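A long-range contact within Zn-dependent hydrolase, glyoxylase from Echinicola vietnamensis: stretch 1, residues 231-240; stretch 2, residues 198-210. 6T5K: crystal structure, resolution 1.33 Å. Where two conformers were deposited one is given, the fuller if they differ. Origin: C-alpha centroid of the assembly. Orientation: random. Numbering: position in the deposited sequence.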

# COMPACT_ATOMS: atom_id res chain seq x y z
N LEU A 231 4.18 -9.34 -11.72
CA LEU A 231 4.20 -9.57 -10.28
C LEU A 231 3.00 -10.37 -9.81
O LEU A 231 3.12 -11.16 -8.86
CB LEU A 231 4.25 -8.25 -9.52
CG LEU A 231 5.65 -7.69 -9.29
CD1 LEU A 231 6.29 -7.36 -10.62
CD2 LEU A 231 5.65 -6.44 -8.45
N LEU A 232 1.84 -10.16 -10.43
CA LEU A 232 0.65 -10.91 -10.05
C LEU A 232 0.82 -12.37 -10.41
O LEU A 232 0.51 -13.24 -9.60
CB LEU A 232 -0.58 -10.36 -10.75
CG LEU A 232 -0.93 -8.91 -10.43
CD1 LEU A 232 -2.25 -8.50 -11.14
CD2 LEU A 232 -1.02 -8.62 -8.92
N HIS A 233 1.30 -12.64 -11.61
CA HIS A 233 1.50 -14.02 -12.04
C HIS A 233 2.59 -14.70 -11.22
O HIS A 233 2.44 -15.86 -10.84
CB HIS A 233 1.82 -14.02 -13.52
CG HIS A 233 0.74 -13.43 -14.35
ND1 HIS A 233 0.98 -12.70 -15.49
CD2 HIS A 233 -0.61 -13.42 -14.18
CE1 HIS A 233 -0.17 -12.31 -16.01
NE2 HIS A 233 -1.15 -12.72 -15.22
N TYR A 234 3.68 -13.98 -10.96
CA TYR A 234 4.74 -14.51 -10.12
C TYR A 234 4.21 -14.88 -8.74
O TYR A 234 4.52 -15.96 -8.21
CB TYR A 234 5.85 -13.47 -9.96
CG TYR A 234 6.90 -14.01 -9.03
CD1 TYR A 234 7.78 -14.99 -9.45
CD2 TYR A 234 6.98 -13.57 -7.71
CE1 TYR A 234 8.71 -15.52 -8.58
CE2 TYR A 234 7.88 -14.11 -6.83
CZ TYR A 234 8.74 -15.08 -7.26
OH TYR A 234 9.66 -15.62 -6.38
N THR A 235 3.40 -14.01 -8.15
CA THR A 235 2.91 -14.25 -6.80
C THR A 235 1.96 -15.43 -6.77
O THR A 235 2.04 -16.28 -5.87
CB THR A 235 2.21 -13.01 -6.25
OG1 THR A 235 3.15 -11.94 -6.20
CG2 THR A 235 1.68 -13.26 -4.88
N GLU A 236 1.03 -15.49 -7.72
CA GLU A 236 0.14 -16.64 -7.76
C GLU A 236 0.95 -17.94 -7.89
O GLU A 236 0.68 -18.93 -7.19
CB GLU A 236 -0.88 -16.49 -8.87
CG GLU A 236 -1.89 -17.60 -8.80
CD GLU A 236 -2.90 -17.62 -9.94
OE1 GLU A 236 -2.99 -16.62 -10.67
OE2 GLU A 236 -3.60 -18.66 -10.09
N THR A 237 1.94 -17.95 -8.78
CA THR A 237 2.74 -19.16 -9.00
C THR A 237 3.51 -19.55 -7.75
O THR A 237 3.65 -20.74 -7.43
CB THR A 237 3.72 -18.91 -10.15
OG1 THR A 237 2.98 -18.54 -11.32
CG2 THR A 237 4.57 -20.17 -10.43
N LEU A 238 4.04 -18.56 -7.05
CA LEU A 238 4.83 -18.82 -5.85
C LEU A 238 4.02 -19.56 -4.80
O LEU A 238 4.58 -20.39 -4.07
CB LEU A 238 5.32 -17.49 -5.30
CG LEU A 238 6.20 -17.49 -4.05
CD1 LEU A 238 7.52 -18.18 -4.33
CD2 LEU A 238 6.39 -16.04 -3.60
N PHE A 239 2.73 -19.27 -4.70
CA PHE A 239 1.89 -19.88 -3.69
C PHE A 239 0.97 -20.96 -4.22
O PHE A 239 0.19 -21.52 -3.45
CB PHE A 239 1.09 -18.79 -2.98
CG PHE A 239 1.93 -17.94 -2.07
CD1 PHE A 239 2.36 -18.41 -0.84
CD2 PHE A 239 2.33 -16.68 -2.47
CE1 PHE A 239 3.16 -17.63 -0.01
CE2 PHE A 239 3.12 -15.88 -1.65
CZ PHE A 239 3.53 -16.35 -0.41
N LYS A 240 1.06 -21.31 -5.50
CA LYS A 240 0.09 -22.24 -6.07
C LYS A 240 0.25 -23.61 -5.44
O LYS A 240 1.35 -23.98 -5.03
CB LYS A 240 0.26 -22.34 -7.59
CG LYS A 240 -1.06 -22.60 -8.29
CD LYS A 240 -0.90 -22.70 -9.80
CE LYS A 240 -0.61 -21.34 -10.42
NZ LYS A 240 -0.84 -21.39 -11.91
OXT LYS A 240 -0.72 -24.36 -5.32
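Stretch 2 (198-210) NVEAWPVTVNKIS

Stretch 2 enters as a short loop and becomes a helix that runs to Ser210 and beyond, packing nearly antiparallel on helix 231-239: the signed crossing angle is -158° and the axes approach to 8.3 Å. Ser210 therefore lies beside Leu232, Pro203 beside Glu236, and Val199 near Phe239. The backbones draw close at Pro203, where Pro203 CA is 4.5 Å from Glu236 CA. Before the helix, Asn198 (chi1 t) turns its OD1 to accept from Ala201 N at 2.9 Å, a capping bond.

Phe239 is the residue most covered by the other stretch, 109 Å². Phe239, chi1 m, lays its ring on the six-membered ring of Trp202, which is t; the planes lie 13° apart and the centroids 3.8 Å, a face-to-face stack with Phe239 CZ 3.4 Å from Trp202 CZ3. Beside the stack, Phe239 CE1 meets Val199 CG1 at 4.1 Å and Phe239 CB meets Pro203 CD at 4.0 Å. One water donates to both Val199 O and Phe239 O, joining two carbonyls that cannot bond to each other.

Mid-interface, Thr235 in the m rotamer bonds its OG1 back to Leu231 O at 2.8 Å, which leaves its methyl for packing: CG2 sits 3.6 Å from Trp202 NE1 and 4.1 Å from Val206 CG2. Val206, chi1 t, directs its other methyl at the opposing backbone, CG1 being 3.4 Å from Leu232 O.

Glu236 starts sideways, but an extended t,t chain carries its carboxylate across. Glu236 CG passes 3.6 Å from Pro203 O, and Glu236 OE1 accepts from Asn207 ND2 at 3.0 Å, nearly linear at 172°. A second water donates to the same OE1 and also bonds Ser210 OG at 2.6 Å. Leu232 CB lies 3.4 Å from Ser210 OG, while Leu232 (m,t) reaches CD1 to 4.1 Å from Ile209 CG2.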

# COMPACT_ATOMS: atom_id res chain seq x y z
N ASN A 198 -2.58 -16.96 5.04
CA ASN A 198 -3.44 -18.07 4.60
C ASN A 198 -2.91 -18.44 3.22
O ASN A 198 -3.28 -17.82 2.20
CB ASN A 198 -4.88 -17.63 4.55
CG ASN A 198 -5.80 -18.73 4.10
OD1 ASN A 198 -5.38 -19.73 3.50
ND2 ASN A 198 -7.07 -18.58 4.43
N VAL A 199 -2.00 -19.41 3.19
CA VAL A 199 -1.37 -19.79 1.92
C VAL A 199 -2.29 -20.60 1.02
O VAL A 199 -2.02 -20.70 -0.18
CB VAL A 199 -0.01 -20.50 2.10
CG1 VAL A 199 0.98 -19.60 2.79
CG2 VAL A 199 -0.15 -21.83 2.82
N GLU A 200 -3.37 -21.17 1.56
CA GLU A 200 -4.36 -21.82 0.70
C GLU A 200 -5.14 -20.79 -0.08
O GLU A 200 -5.35 -20.94 -1.29
CB GLU A 200 -5.30 -22.67 1.54
CG GLU A 200 -4.64 -23.90 2.13
CD GLU A 200 -3.69 -23.62 3.27
OE1 GLU A 200 -4.01 -22.76 4.10
OE2 GLU A 200 -2.64 -24.33 3.35
N ALA A 201 -5.55 -19.71 0.60
CA ALA A 201 -6.35 -18.69 -0.07
C ALA A 201 -5.52 -17.85 -1.01
O ALA A 201 -6.05 -17.33 -1.99
CB ALA A 201 -6.99 -17.77 0.96
N TRP A 202 -4.24 -17.65 -0.69
CA TRP A 202 -3.42 -16.65 -1.36
C TRP A 202 -3.46 -16.74 -2.87
O TRP A 202 -3.74 -15.71 -3.51
CB TRP A 202 -1.98 -16.80 -0.84
CG TRP A 202 -1.12 -15.57 -0.99
CD1 TRP A 202 -1.09 -14.66 -2.03
CD2 TRP A 202 -0.10 -15.13 -0.07
NE1 TRP A 202 -0.13 -13.70 -1.81
CE2 TRP A 202 0.46 -13.95 -0.60
CE3 TRP A 202 0.35 -15.61 1.16
CZ2 TRP A 202 1.48 -13.27 0.05
CZ3 TRP A 202 1.37 -14.93 1.79
CH2 TRP A 202 1.90 -13.77 1.24
N PRO A 203 -3.21 -17.89 -3.51
CA PRO A 203 -3.23 -17.89 -4.98
C PRO A 203 -4.62 -17.62 -5.53
O PRO A 203 -4.74 -17.06 -6.63
CB PRO A 203 -2.73 -19.29 -5.36
CG PRO A 203 -3.02 -20.16 -4.17
CD PRO A 203 -2.85 -19.21 -2.95
N VAL A 204 -5.65 -18.08 -4.83
CA VAL A 204 -7.02 -17.84 -5.27
C VAL A 204 -7.32 -16.35 -5.26
O VAL A 204 -7.89 -15.80 -6.21
CB VAL A 204 -8.01 -18.62 -4.38
CG1 VAL A 204 -9.47 -18.33 -4.74
CG2 VAL A 204 -7.73 -20.12 -4.46
N THR A 205 -6.98 -15.67 -4.16
CA THR A 205 -7.14 -14.23 -4.06
C THR A 205 -6.39 -13.50 -5.16
O THR A 205 -6.93 -12.60 -5.81
CB THR A 205 -6.63 -13.81 -2.69
OG1 THR A 205 -7.44 -14.47 -1.71
CG2 THR A 205 -6.68 -12.29 -2.52
N VAL A 206 -5.13 -13.89 -5.40
CA VAL A 206 -4.36 -13.19 -6.42
C VAL A 206 -4.93 -13.42 -7.81
O VAL A 206 -4.93 -12.52 -8.65
CB VAL A 206 -2.86 -13.51 -6.31
CG1 VAL A 206 -2.09 -12.86 -7.45
CG2 VAL A 206 -2.37 -12.98 -4.96
N ASN A 207 -5.41 -14.62 -8.11
CA ASN A 207 -6.00 -14.82 -9.41
C ASN A 207 -7.25 -13.95 -9.58
O ASN A 207 -7.53 -13.48 -10.70
CB ASN A 207 -6.35 -16.28 -9.65
CG ASN A 207 -6.70 -16.55 -11.12
OD1 ASN A 207 -7.86 -16.53 -11.51
ND2 ASN A 207 -5.67 -16.72 -11.94
N LYS A 208 -8.01 -13.73 -8.49
CA LYS A 208 -9.18 -12.87 -8.60
C LYS A 208 -8.74 -11.47 -9.00
O LYS A 208 -9.38 -10.79 -9.81
CB LYS A 208 -10.02 -12.79 -7.34
CG LYS A 208 -10.70 -14.09 -7.04
CD LYS A 208 -11.31 -14.08 -5.69
CE LYS A 208 -12.31 -13.01 -5.59
NZ LYS A 208 -12.73 -12.75 -4.16
N ILE A 209 -7.60 -11.01 -8.44
CA ILE A 209 -7.05 -9.69 -8.75
C ILE A 209 -6.62 -9.61 -10.21
O ILE A 209 -6.95 -8.66 -10.92
CB ILE A 209 -5.86 -9.37 -7.81
CG1 ILE A 209 -6.39 -9.23 -6.36
CG2 ILE A 209 -5.15 -8.07 -8.21
CD1 ILE A 209 -5.32 -9.22 -5.32
N SER A 210 -5.86 -10.60 -10.67
CA SER A 210 -5.44 -10.61 -12.06
C SER A 210 -6.65 -10.59 -12.98
O SER A 210 -6.69 -9.84 -13.97
CB SER A 210 -4.61 -11.86 -12.32
OG SER A 210 -3.48 -11.87 -11.48
O HOH W 1 -1.65 -22.79 -1.99
O HOH W 2 -2.24 -14.11 -11.26